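Uncharacterized protein Atu1656 (Agrobacterium tumefaciens, PDB 2OJH) is of unknown function but belongs to the TolB family and folds as a six-bladed beta-propeller, which suggests a role in binding other molecules. Local coordinates at residues Asp52-Leu56 with Leu67-Gly71; Gly62-Arg66 with Glu76-Thr80; Asp89-Pro94 with Tyr132-Pro138; Phe221-Pro226 with Met274-Ser280. All coordinates share one frame; numbering follows the deposited sequence. Where two conformers were deposited one is given.

Contact 1: residues Asp52-Leu56 with Leu67-Gly71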
loop_
_atom_site.group_PDB
_atom_site.type_symbol
_atom_site.label_atom_id
_atom_site.label_comp_id
_atom_site.label_asym_id
_atom_site.label_seq_id
_atom_site.Cartn_x
_atom_site.Cartn_y
_atom_site.Cartn_z
ATOM N N ASP A 52 2.342 -16.865 -1.050
ATOM C CA ASP A 52 1.831 -18.222 -1.222
ATOM C C ASP A 52 0.296 -18.268 -1.323
ATOM O O ASP A 52 -0.284 -19.328 -1.441
ATOM C CB ASP A 52 2.342 -19.174 -0.130
ATOM C CG ASP A 52 1.828 -18.829 1.259
ATOM O OD1 ASP A 52 0.964 -17.938 1.400
ATOM O OD2 ASP A 52 2.288 -19.470 2.234
ATOM N N GLY A 53 -0.356 -17.116 -1.250
ATOM C CA GLY A 53 -1.798 -17.039 -1.496
ATOM C C GLY A 53 -2.669 -17.318 -0.291
ATOM O O GLY A 53 -3.893 -17.120 -0.350
ATOM N N LYS A 54 -2.046 -17.736 0.810
ATOM C CA LYS A 54 -2.772 -18.313 1.927
ATOM C C LYS A 54 -3.304 -17.379 3.014
ATOM O O LYS A 54 -4.181 -17.780 3.793
ATOM C CB LYS A 54 -1.886 -19.325 2.627
ATOM C CG LYS A 54 -1.580 -20.544 1.795
ATOM C CD LYS A 54 -0.967 -21.606 2.683
ATOM C CE LYS A 54 -0.966 -22.941 1.966
ATOM N NZ LYS A 54 -0.642 -24.080 2.870
ATOM N N TYR A 55 -2.748 -16.176 3.126
ATOM C CA TYR A 55 -3.235 -15.265 4.152
ATOM C C TYR A 55 -3.160 -13.801 3.767
ATOM O O TYR A 55 -2.422 -13.412 2.842
ATOM C CB TYR A 55 -2.524 -15.489 5.478
ATOM C CG TYR A 55 -1.045 -15.130 5.499
ATOM C CD1 TYR A 55 -0.636 -13.821 5.783
ATOM C CD2 TYR A 55 -0.054 -16.101 5.285
ATOM C CE1 TYR A 55 0.711 -13.483 5.826
ATOM C CE2 TYR A 55 1.307 -15.758 5.329
ATOM C CZ TYR A 55 1.668 -14.451 5.603
ATOM O OH TYR A 55 2.993 -14.068 5.663
ATOM N N LEU A 56 -3.934 -12.987 4.481
ATOM C CA LEU A 56 -3.808 -11.546 4.390
ATOM C C LEU A 56 -3.084 -11.000 5.611
ATOM O O LEU A 56 -3.246 -11.514 6.730
ATOM C CB LEU A 56 -5.180 -10.852 4.261
ATOM C CG LEU A 56 -6.092 -11.337 3.127
ATOM C CD1 LEU A 56 -7.457 -10.685 3.264
ATOM C CD2 LEU A 56 -5.504 -11.070 1.731
ATOM N N LEU A 67 -4.575 -13.027 8.705
ATOM C CA LEU A 67 -5.916 -13.611 8.582
ATOM C C LEU A 67 -5.892 -14.668 7.484
ATOM O O LEU A 67 -5.716 -14.326 6.304
ATOM C CB LEU A 67 -6.940 -12.545 8.227
ATOM C CG LEU A 67 -7.399 -11.554 9.299
ATOM C CD1 LEU A 67 -6.293 -10.580 9.774
ATOM C CD2 LEU A 67 -8.543 -10.770 8.687
ATOM N N SER A 68 -6.032 -15.934 7.879
ATOM C CA SER A 68 -5.996 -17.047 6.932
ATOM C C SER A 68 -7.191 -17.038 5.988
ATOM O O SER A 68 -8.317 -16.813 6.407
ATOM C CB SER A 68 -5.938 -18.380 7.669
ATOM O OG SER A 68 -5.796 -19.427 6.736
ATOM N N LEU A 69 -6.921 -17.296 4.718
ATOM C CA LEU A 69 -7.963 -17.323 3.680
ATOM C C LEU A 69 -8.680 -18.675 3.550
ATOM O O LEU A 69 -9.708 -18.768 2.883
ATOM C CB LEU A 69 -7.399 -16.865 2.337
ATOM C CG LEU A 69 -7.107 -15.354 2.313
ATOM C CD1 LEU A 69 -6.364 -14.999 1.073
ATOM C CD2 LEU A 69 -8.395 -14.525 2.417
ATOM N N ALA A 70 -8.142 -19.703 4.194
ATOM C CA ALA A 70 -8.838 -20.993 4.340
ATOM C C ALA A 70 -8.901 -21.317 5.821
ATOM O O ALA A 70 -7.986 -20.989 6.580
ATOM C CB ALA A 70 -8.109 -22.080 3.604
ATOM N N GLY A 71 -9.981 -21.952 6.245
ATOM C CA GLY A 71 -10.167 -22.222 7.668
ATOM C C GLY A 71 -10.397 -20.923 8.419
ATOM O O GLY A 71 -11.029 -20.008 7.897
HETATM O O HOH W 1 -5.598 -20.092 3.530
#
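The Y55 ring turns away from L67-G71, and Y55 meets that segment through CB, which stands 3.5 Å from L67 O. With chi1 at 67°, CG lies between the backbone N and the carbonyl carbon, and this leads the ring off to Y99, whose OH bonds to Y55 OH. The D52 carboxylate, the other flat side-chain group, is met from above its plane by K54 N, 3.1 Å from OD1. Between the strands, L67 N bonds to L56 O at 2.8 Å, and L56 N bonds back to L67 O. Past this hydrogen-bonded pair, Y55 and S68 form a non-hydrogen-bonded pair. The ladder resumes where L69 N meets K54 O at 2.9 Å, almost straight at 175°. Water 1 also donates to K54 O, at 2.7 Å, so two donors hold this oxygen.

On the L56 face, L56 and L69 cross at about a right angle. L69 CD2 rests on L56 CG at 4.0 Å. L69 CD1 reaches across to G53 O at 3.6 Å. W49 touches both of these leucines, and its NE1 bonds to G53 O.

D52 begins the turn into the strand. The bond from K54 N to its OD1 makes an Asx turn. S50 OG also bonds to D52 OD1 and to Y55 N. This is the SPDG turn of WD40-like propeller repeats. The chemistry implies a division of labour: backbone bonds set the hairpin register, apolar branches fill one face, and the Asx turn fixes the entry to strand 55-60.

Contact 2: residues Gly62-Arg66 with Glu76-Thr80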
loop_
_atom_site.group_PDB
_atom_site.type_symbol
_atom_site.label_atom_id
_atom_site.label_comp_id
_atom_site.label_asym_id
_atom_site.label_seq_id
_atom_site.Cartn_x
_atom_site.Cartn_y
_atom_site.Cartn_z
ATOM N N GLY A 62 -1.973 -0.296 15.687
ATOM C CA GLY A 62 -0.518 -0.373 15.826
ATOM C C GLY A 62 0.119 -1.753 15.768
ATOM O O GLY A 62 1.355 -1.872 15.804
ATOM N N LEU A 63 -0.709 -2.791 15.680
ATOM C CA LEU A 63 -0.245 -4.174 15.653
ATOM C C LEU A 63 -0.513 -4.826 14.315
ATOM O O LEU A 63 -1.414 -4.393 13.579
ATOM C CB LEU A 63 -0.920 -4.977 16.758
ATOM C CG LEU A 63 -0.612 -4.531 18.208
ATOM C CD1 LEU A 63 -1.386 -5.422 19.169
ATOM C CD2 LEU A 63 0.885 -4.606 18.536
ATOM N N LEU A 64 0.269 -5.852 13.982
ATOM C CA LEU A 64 0.054 -6.572 12.718
ATOM C C LEU A 64 -0.633 -7.912 12.964
ATOM O O LEU A 64 -0.323 -8.598 13.945
ATOM C CB LEU A 64 1.379 -6.867 12.015
ATOM C CG LEU A 64 2.081 -5.839 11.154
ATOM C CD1 LEU A 64 3.234 -6.594 10.519
ATOM C CD2 LEU A 64 1.144 -5.313 10.081
ATOM N N TYR A 65 -1.508 -8.304 12.033
ATOM C CA TYR A 65 -2.239 -9.569 12.132
ATOM C C TYR A 65 -2.283 -10.356 10.820
ATOM O O TYR A 65 -2.477 -9.773 9.746
ATOM C CB TYR A 65 -3.687 -9.307 12.564
ATOM C CG TYR A 65 -3.838 -8.668 13.913
ATOM C CD1 TYR A 65 -3.770 -7.289 14.062
ATOM C CD2 TYR A 65 -4.089 -9.442 15.041
ATOM C CE1 TYR A 65 -3.911 -6.688 15.326
ATOM C CE2 TYR A 65 -4.254 -8.849 16.300
ATOM C CZ TYR A 65 -4.154 -7.472 16.425
ATOM O OH TYR A 65 -4.303 -6.866 17.652
ATOM N N ARG A 66 -2.157 -11.680 10.917
ATOM C CA ARG A 66 -2.420 -12.561 9.771
ATOM C C ARG A 66 -3.867 -13.091 9.833
ATOM O O ARG A 66 -4.325 -13.539 10.889
ATOM C CB ARG A 66 -1.447 -13.750 9.753
ATOM C CG ARG A 66 0.023 -13.378 9.647
ATOM C CD ARG A 66 0.916 -14.616 9.629
ATOM N NE ARG A 66 2.242 -14.302 10.178
ATOM C CZ ARG A 66 2.589 -14.448 11.467
ATOM N NH1 ARG A 66 3.826 -14.142 11.872
ATOM N NH2 ARG A 66 1.704 -14.887 12.366
ATOM N N GLU A 76 -4.607 -13.333 13.649
ATOM C CA GLU A 76 -3.548 -13.895 14.462
ATOM C C GLU A 76 -2.443 -12.832 14.592
ATOM O O GLU A 76 -1.887 -12.385 13.588
ATOM C CB GLU A 76 -3.013 -15.138 13.772
ATOM C CG GLU A 76 -1.757 -15.706 14.408
ATOM C CD GLU A 76 -1.060 -16.754 13.535
ATOM O OE1 GLU A 76 -0.854 -16.514 12.315
ATOM O OE2 GLU A 76 -0.705 -17.820 14.087
ATOM N N LYS A 77 -2.141 -12.418 15.823
ATOM C CA LYS A 77 -1.188 -11.322 16.039
ATOM C C LYS A 77 0.228 -11.742 15.671
ATOM O O LYS A 77 0.692 -12.820 16.084
ATOM C CB LYS A 77 -1.229 -10.816 17.494
ATOM C CG LYS A 77 -0.517 -9.455 17.704
ATOM C CD LYS A 77 -0.385 -9.114 19.178
ATOM C CE LYS A 77 0.613 -10.037 19.894
ATOM N NZ LYS A 77 2.028 -9.542 19.842
ATOM N N VAL A 78 0.900 -10.879 14.912
ATOM C CA VAL A 78 2.307 -11.044 14.529
ATOM C C VAL A 78 3.208 -10.441 15.615
ATOM O O VAL A 78 2.992 -9.298 16.053
ATOM C CB VAL A 78 2.583 -10.349 13.160
ATOM C CG1 VAL A 78 4.055 -10.457 12.743
ATOM C CG2 VAL A 78 1.694 -10.946 12.103
ATOM N N ASP A 79 4.196 -11.214 16.059
ATOM C CA ASP A 79 5.260 -10.711 16.936
ATOM C C ASP A 79 6.134 -9.732 16.133
ATOM O O ASP A 79 6.950 -10.159 15.309
ATOM C CB ASP A 79 6.101 -11.889 17.451
ATOM C CG ASP A 79 7.200 -11.467 18.437
ATOM O OD1 ASP A 79 7.289 -10.272 18.787
ATOM O OD2 ASP A 79 7.988 -12.356 18.870
ATOM N N THR A 80 5.943 -8.431 16.368
ATOM C CA THR A 80 6.736 -7.360 15.758
ATOM C C THR A 80 7.729 -6.801 16.800
ATOM O O THR A 80 8.291 -5.729 16.625
ATOM C CB THR A 80 5.838 -6.213 15.213
ATOM O OG1 THR A 80 4.881 -5.844 16.214
ATOM C CG2 THR A 80 5.081 -6.643 13.946
HETATM O O HOH W 2 2.167 -6.834 15.721
HETATM O O HOH W 3 4.582 -14.167 14.784
#
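R66 and E76 join side chains beside their own backbone pair. R66 runs extended from CG to NE, with CG anti to the carbonyl carbon (chi1 -60°). This lays the guanidinium over V78, whose CG2 stands 3.7 Å above the plane of the R66 group, over its centre. E76 also extends beyond CG, and its OE1 comes to the edge of the guanidinium. The salt bridge, R66 NH2 to E76 OE1, is 3.0 Å long, and its hydrogen bond is weak. The two planes are 80° apart. Water 3 lies at the edge, in plane, and links R66 NH1 to D79 N. R66 NE and NH1 have further partners in Y99 OH and S117 O, so the group is gripped from several directions.

L64 CB packs on V78 CB at 3.9 Å. L64 CD1 meets T80 CG2, the two side chains at about a right angle. On the other face K77 crosses Y65 obliquely, with its CB 3.8 Å from Y65 CE2. K77 CD touches L63 CD1, and beyond it the chain bends and leads away. Water 2 joins L64 N, V78 O and T80 OG1, which also bonds to A83 O. The straightest backbone bond is V78 N to L64 O, at 2.8 Å.

Strand 76-77 is the outermost of its four-stranded blade and pairs antiparallel with strand 63-68. V78 touches L57 of strand 55-60 and Y99 of strand 98-103. L64 reaches I101, so strand 98-103 of the next blade packs against this hairpin.

Contact 3: residues Asp89-Pro94 with Tyr132-Pro138; sequences DHGISP and YWHGWSP
D89 puts CG anti to its carbonyl carbon (chi1 -56°), which sends the carboxylate between Y132 and H134. OD2 lies 3.3 Å from Y132 CB. OD1 lies 3.2 Å from H134 CE1, but the angle to NE2 is too poor for a hydrogen bond. D89 CB sits over one face of the H134 ring and only 2.9 Å from W133 O, a tight approach. That oxygen is buried and has no polar partner in the model.

W133 places CG opposite the backbone N (chi1 -169°), and the indole swings toward H90 and G91. Its CZ3 comes 3.2 Å from H90 O and also packs on G91 CA. W136 was modelled in two conformers, so its contacts hold for one of them. There S93 CB stands over the six-membered ring, 3.5 Å from its centroid, and P94 CD covers the five-membered ring, both as CH-pi contacts.

The two segments run nearly parallel, 16° apart. H134 and G135 both face T144, a classic beta bulge. Neighbouring innermost strands packed side by side, each leading into a Ser-Pro turn, mark the meeting of two propeller blades.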
loop_
_atom_site.group_PDB
_atom_site.type_symbol
_atom_site.label_atom_id
_atom_site.label_comp_id
_atom_site.label_asym_id
_atom_site.label_seq_id
_atom_site.Cartn_x
_atom_site.Cartn_y
_atom_site.Cartn_z
ATOM N N ASP A 89 1.347 1.114 6.402
ATOM C CA ASP A 89 2.299 1.009 5.290
ATOM C C ASP A 89 3.247 -0.117 5.607
ATOM O O ASP A 89 4.150 0.040 6.429
ATOM C CB ASP A 89 3.059 2.331 5.124
ATOM C CG ASP A 89 2.154 3.528 4.930
ATOM O OD1 ASP A 89 1.138 3.462 4.181
ATOM O OD2 ASP A 89 2.485 4.598 5.490
ATOM N N HIS A 90 3.028 -1.268 4.974
ATOM C CA HIS A 90 3.735 -2.496 5.341
ATOM C C HIS A 90 3.635 -3.451 4.168
ATOM O O HIS A 90 2.839 -3.257 3.278
ATOM C CB HIS A 90 3.151 -3.141 6.620
ATOM C CG HIS A 90 1.644 -3.250 6.634
ATOM N ND1 HIS A 90 0.961 -4.223 5.932
ATOM C CD2 HIS A 90 0.701 -2.532 7.291
ATOM C CE1 HIS A 90 -0.337 -4.077 6.129
ATOM N NE2 HIS A 90 -0.523 -3.062 6.958
ATOM N N GLY A 91 4.409 -4.518 4.153
ATOM C CA GLY A 91 4.338 -5.382 2.990
ATOM C C GLY A 91 5.098 -6.647 3.255
ATOM O O GLY A 91 5.655 -6.813 4.347
ATOM N N ILE A 92 5.069 -7.539 2.272
ATOM C CA ILE A 92 5.645 -8.892 2.400
ATOM C C ILE A 92 6.597 -9.083 1.215
ATOM O O ILE A 92 6.299 -8.628 0.074
ATOM C CB ILE A 92 4.534 -9.970 2.388
ATOM C CG1 ILE A 92 3.432 -9.692 3.437
ATOM C CG2 ILE A 92 5.107 -11.356 2.623
ATOM C CD1 ILE A 92 2.257 -10.702 3.336
ATOM N N SER A 93 7.762 -9.655 1.471
ATOM C CA SER A 93 8.778 -9.826 0.443
ATOM C C SER A 93 8.304 -10.886 -0.541
ATOM O O SER A 93 7.524 -11.765 -0.171
ATOM C CB SER A 93 10.102 -10.278 1.072
ATOM O OG SER A 93 9.905 -11.541 1.656
ATOM N N PRO A 94 8.786 -10.831 -1.799
ATOM C CA PRO A 94 8.273 -11.747 -2.821
ATOM C C PRO A 94 8.471 -13.210 -2.431
ATOM O O PRO A 94 7.631 -14.068 -2.751
ATOM C CB PRO A 94 9.114 -11.392 -4.056
ATOM C CG PRO A 94 9.491 -9.939 -3.855
ATOM C CD PRO A 94 9.798 -9.911 -2.351
ATOM N N TYR A 132 7.792 6.076 4.991
ATOM C CA TYR A 132 6.582 5.231 4.952
ATOM C C TYR A 132 6.735 4.123 3.900
ATOM O O TYR A 132 6.776 4.397 2.713
ATOM C CB TYR A 132 5.356 6.096 4.658
ATOM C CG TYR A 132 5.201 7.214 5.662
ATOM C CD1 TYR A 132 4.480 7.016 6.855
ATOM C CD2 TYR A 132 5.785 8.463 5.437
ATOM C CE1 TYR A 132 4.326 8.052 7.782
ATOM C CE2 TYR A 132 5.670 9.469 6.365
ATOM C CZ TYR A 132 4.932 9.258 7.532
ATOM O OH TYR A 132 4.807 10.287 8.436
ATOM N N TRP A 133 6.861 2.876 4.344
ATOM C CA TRP A 133 7.099 1.748 3.432
ATOM C C TRP A 133 5.919 1.512 2.455
ATOM O O TRP A 133 4.755 1.463 2.881
ATOM C CB TRP A 133 7.375 0.489 4.229
ATOM C CG TRP A 133 7.891 -0.589 3.313
ATOM C CD1 TRP A 133 9.194 -0.901 3.064
ATOM C CD2 TRP A 133 7.101 -1.437 2.458
ATOM N NE1 TRP A 133 9.266 -1.933 2.145
ATOM C CE2 TRP A 133 7.989 -2.271 1.761
ATOM C CE3 TRP A 133 5.736 -1.620 2.272
ATOM C CZ2 TRP A 133 7.543 -3.225 0.844
ATOM C CZ3 TRP A 133 5.295 -2.556 1.337
ATOM C CH2 TRP A 133 6.194 -3.349 0.649
ATOM N N HIS A 134 6.216 1.314 1.166
ATOM C CA HIS A 134 5.142 1.254 0.163
ATOM C C HIS A 134 5.236 0.186 -0.947
ATOM O O HIS A 134 4.200 -0.159 -1.519
ATOM C CB HIS A 134 4.861 2.617 -0.426
ATOM C CG HIS A 134 3.856 3.412 0.358
ATOM N ND1 HIS A 134 2.498 3.146 0.327
ATOM C CD2 HIS A 134 4.017 4.476 1.186
ATOM C CE1 HIS A 134 1.872 4.004 1.118
ATOM N NE2 HIS A 134 2.770 4.812 1.660
ATOM N N GLY A 135 6.410 -0.394 -1.204
ATOM C CA GLY A 135 6.499 -1.488 -2.212
ATOM C C GLY A 135 7.831 -2.229 -2.187
ATOM O O GLY A 135 8.876 -1.607 -1.927
ATOM N N TRP A 136 7.805 -3.540 -2.447
ATOM C CA TRP A 136 9.021 -4.347 -2.546
ATOM C C TRP A 136 9.356 -4.592 -4.017
ATOM O O TRP A 136 8.475 -4.936 -4.798
ATOM C CB TRP A 136 8.841 -5.703 -1.851
ATOM C CG TRP A 136 10.052 -6.202 -1.104
ATOM C CD1 TRP A 136 11.288 -6.463 -1.610
ATOM C CD2 TRP A 136 10.114 -6.512 0.293
ATOM N NE1 TRP A 136 12.129 -6.908 -0.608
ATOM C CE2 TRP A 136 11.427 -6.940 0.571
ATOM C CE3 TRP A 136 9.183 -6.459 1.340
ATOM C CZ2 TRP A 136 11.828 -7.325 1.852
ATOM C CZ3 TRP A 136 9.582 -6.842 2.616
ATOM C CH2 TRP A 136 10.892 -7.264 2.862
ATOM N N SER A 137 10.633 -4.453 -4.385
ATOM C CA SER A 137 11.059 -4.682 -5.769
ATOM C C SER A 137 10.780 -6.141 -6.149
ATOM O O SER A 137 10.919 -7.047 -5.305
ATOM C CB SER A 137 12.531 -4.306 -5.979
ATOM O OG SER A 137 13.388 -5.257 -5.408
ATOM N N PRO A 138 10.351 -6.388 -7.407
ATOM C CA PRO A 138 10.106 -7.758 -7.855
ATOM C C PRO A 138 11.251 -8.730 -7.540
ATOM O O PRO A 138 10.989 -9.879 -7.181
ATOM C CB PRO A 138 9.921 -7.591 -9.365
ATOM C CG PRO A 138 9.282 -6.234 -9.465
ATOM C CD PRO A 138 10.043 -5.419 -8.470
#

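Contact 4: residues Phe221-Pro226 with Met274-Ser280; sequences FPHPSP and MNSPNWS
H223 and W279 carry this junction between propeller blades, where strand 217-224 packs against the segment leading to strand 285-291. The H223 ring is wedged into the turn of M274-N278. S276 O and P277 CA lie over one face, and F221 C lies on the opposite face. M274 O is at the edge, in the ring plane, and takes a bond from H223 NE2 at 2.8 Å (160°). H223 ND1 bonds to D179 OD2, so both ring nitrogens are engaged and the rotation of the ring is fixed. The selenium of M274, a selenomethionine, also faces the ring edge, 5.4 Å from the H223 centroid.

W279 lies flat against S225. S225 CB stands 3.5 Å above the indole plane, over its centre. S225 CA makes a CH-pi contact with the five-membered ring. With CG anti to the carbonyl carbon (chi1 -75°), the indole reaches back along strand 217-224. Its NE1 donates to H223 O at 2.8 Å. This oxygen lies in the indole plane, yet the donor sits well above the carbonyl plane, 61° out. P226 crosses obliquely at the other end, with CD a close 3.3 Å from W279 CB.

F221 and N275 lie side by side and point the same way. N275 ND2 approaches F221 CE1 at 3.4 Å, while its hydrogen bond goes to Q271 OE1. N278 crosses H223 at about a right angle and bonds through ND2 to A287 O. N278 OD1 is buried without a polar partner in the model, 3.3 Å from H223 CD2.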
loop_
_atom_site.group_PDB
_atom_site.type_symbol
_atom_site.label_atom_id
_atom_site.label_comp_id
_atom_site.label_asym_id
_atom_site.label_seq_id
_atom_site.Cartn_x
_atom_site.Cartn_y
_atom_site.Cartn_z
ATOM N N PHE A 221 -3.006 5.628 -3.734
ATOM C CA PHE A 221 -2.765 4.211 -3.539
ATOM C C PHE A 221 -2.676 3.350 -4.820
ATOM O O PHE A 221 -3.337 2.302 -4.894
ATOM C CB PHE A 221 -3.828 3.591 -2.594
ATOM C CG PHE A 221 -4.290 4.504 -1.490
ATOM C CD1 PHE A 221 -3.385 4.983 -0.515
ATOM C CD2 PHE A 221 -5.634 4.874 -1.413
ATOM C CE1 PHE A 221 -3.817 5.874 0.496
ATOM C CE2 PHE A 221 -6.088 5.752 -0.397
ATOM C CZ PHE A 221 -5.181 6.253 0.558
ATOM N N PRO A 222 -1.849 3.742 -5.816
ATOM C CA PRO A 222 -1.689 2.830 -6.978
ATOM C C PRO A 222 -0.978 1.511 -6.652
ATOM O O PRO A 222 0.104 1.502 -6.007
ATOM C CB PRO A 222 -0.903 3.696 -7.991
ATOM C CG PRO A 222 -0.111 4.670 -7.120
ATOM C CD PRO A 222 -1.073 4.994 -5.989
ATOM N N HIS A 223 -1.621 0.390 -7.028
ATOM C CA HIS A 223 -0.992 -0.907 -6.977
ATOM C C HIS A 223 -1.072 -1.609 -8.332
ATOM O O HIS A 223 -2.139 -2.044 -8.741
ATOM C CB HIS A 223 -1.602 -1.749 -5.838
ATOM C CG HIS A 223 -1.603 -1.041 -4.517
ATOM N ND1 HIS A 223 -0.439 -0.702 -3.864
ATOM C CD2 HIS A 223 -2.617 -0.572 -3.749
ATOM C CE1 HIS A 223 -0.736 -0.096 -2.729
ATOM N NE2 HIS A 223 -2.051 -0.015 -2.626
ATOM N N PRO A 224 0.058 -1.667 -9.051
ATOM C CA PRO A 224 0.170 -2.519 -10.226
ATOM C C PRO A 224 -0.022 -4.019 -9.901
ATOM O O PRO A 224 0.563 -4.544 -8.938
ATOM C CB PRO A 224 1.582 -2.247 -10.734
ATOM C CG PRO A 224 1.984 -0.944 -10.155
ATOM C CD PRO A 224 1.275 -0.866 -8.820
ATOM N N SER A 225 -0.853 -4.675 -10.700
ATOM C CA SER A 225 -1.104 -6.113 -10.556
ATOM C C SER A 225 0.165 -6.906 -10.890
ATOM O O SER A 225 0.881 -6.551 -11.837
ATOM C CB SER A 225 -2.234 -6.522 -11.508
ATOM O OG SER A 225 -2.359 -7.930 -11.615
ATOM N N PRO A 226 0.450 -7.986 -10.137
ATOM C CA PRO A 226 1.591 -8.835 -10.526
ATOM C C PRO A 226 1.494 -9.432 -11.939
ATOM O O PRO A 226 2.507 -9.920 -12.486
ATOM C CB PRO A 226 1.595 -9.949 -9.484
ATOM C CG PRO A 226 0.375 -9.794 -8.681
ATOM C CD PRO A 226 -0.225 -8.464 -8.915
HETATM N N MSE A 274 -6.840 0.418 1.129
HETATM C CA MSE A 274 -5.779 -0.311 0.422
HETATM C C MSE A 274 -4.438 0.434 0.451
HETATM O O MSE A 274 -3.811 0.616 -0.602
HETATM C CB MSE A 274 -6.177 -0.649 -1.043
HETATM C CG MSE A 274 -6.411 0.541 -1.905
HETATM SE SE MSE A 274 -6.847 0.047 -3.762
HETATM C CE MSE A 274 -8.450 -1.056 -3.361
ATOM N N ASN A 275 -3.962 0.861 1.630
ATOM C CA ASN A 275 -2.736 1.690 1.588
ATOM C C ASN A 275 -1.563 0.956 0.981
ATOM O O ASN A 275 -0.722 1.560 0.296
ATOM C CB ASN A 275 -2.312 2.206 2.975
ATOM C CG ASN A 275 -3.341 3.069 3.581
ATOM O OD1 ASN A 275 -4.339 2.567 4.104
ATOM N ND2 ASN A 275 -3.141 4.386 3.498
ATOM N N SER A 276 -1.486 -0.336 1.267
ATOM C CA SER A 276 -0.304 -1.128 0.962
ATOM C C SER A 276 -0.570 -2.124 -0.192
ATOM O O SER A 276 -1.741 -2.375 -0.529
ATOM C CB SER A 276 0.135 -1.879 2.210
ATOM O OG SER A 276 0.714 -0.974 3.136
ATOM N N PRO A 277 0.499 -2.676 -0.804
ATOM C CA PRO A 277 0.317 -3.572 -1.959
ATOM C C PRO A 277 -0.660 -4.701 -1.662
ATOM O O PRO A 277 -0.439 -5.483 -0.725
ATOM C CB PRO A 277 1.716 -4.091 -2.246
ATOM C CG PRO A 277 2.651 -3.053 -1.705
ATOM C CD PRO A 277 1.930 -2.453 -0.493
ATOM N N ASN A 278 -1.773 -4.749 -2.407
ATOM C CA ASN A 278 -2.890 -5.646 -2.014
ATOM C C ASN A 278 -3.306 -6.814 -2.961
ATOM O O ASN A 278 -4.375 -7.410 -2.788
ATOM C CB ASN A 278 -4.102 -4.774 -1.747
ATOM C CG ASN A 278 -4.492 -3.972 -2.952
ATOM O OD1 ASN A 278 -3.648 -3.671 -3.806
ATOM N ND2 ASN A 278 -5.773 -3.655 -3.062
ATOM N N TRP A 279 -2.486 -7.133 -3.965
ATOM C CA TRP A 279 -2.893 -8.099 -4.989
ATOM C C TRP A 279 -2.555 -9.484 -4.518
ATOM O O TRP A 279 -1.486 -9.714 -3.900
ATOM C CB TRP A 279 -2.153 -7.840 -6.318
ATOM C CG TRP A 279 -2.666 -6.644 -7.103
ATOM C CD1 TRP A 279 -2.210 -5.361 -7.060
ATOM C CD2 TRP A 279 -3.763 -6.655 -8.017
ATOM N NE1 TRP A 279 -2.957 -4.561 -7.921
ATOM C CE2 TRP A 279 -3.899 -5.351 -8.535
ATOM C CE3 TRP A 279 -4.619 -7.662 -8.484
ATOM C CZ2 TRP A 279 -4.898 -5.022 -9.462
ATOM C CZ3 TRP A 279 -5.596 -7.339 -9.419
ATOM C CH2 TRP A 279 -5.732 -6.039 -9.885
ATOM N N SER A 280 -3.450 -10.419 -4.822
ATOM C CA SER A 280 -3.115 -11.846 -4.812
ATOM C C SER A 280 -1.913 -12.087 -5.734
ATOM O O SER A 280 -1.738 -11.381 -6.743
ATOM C CB SER A 280 -4.311 -12.620 -5.357
ATOM O OG SER A 280 -3.960 -13.963 -5.563
#

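Contacts 1 and 2 share strand 63-68 and belong to one blade, with centres about 14 Å apart. They touch where Y55 CE1 packs on R66 CG at 3.9 Å. Contacts 3 and 4 lie nearer the middle of the chain and join neighbouring blades; their centres are about 10 Å apart. A probable hydrogen bond links them, H90 N to S276 OG at 3.0 Å, and P277 CG packs on H134 O. Contact 2 meets contact 3 through L64 and H90, and contact 1 meets it through Y55 and I92. An acetic acid molecule, probably from crystallisation, lies about 4 Å from the Y132 side chain of contact 3. Such a molecule may mark a pocket.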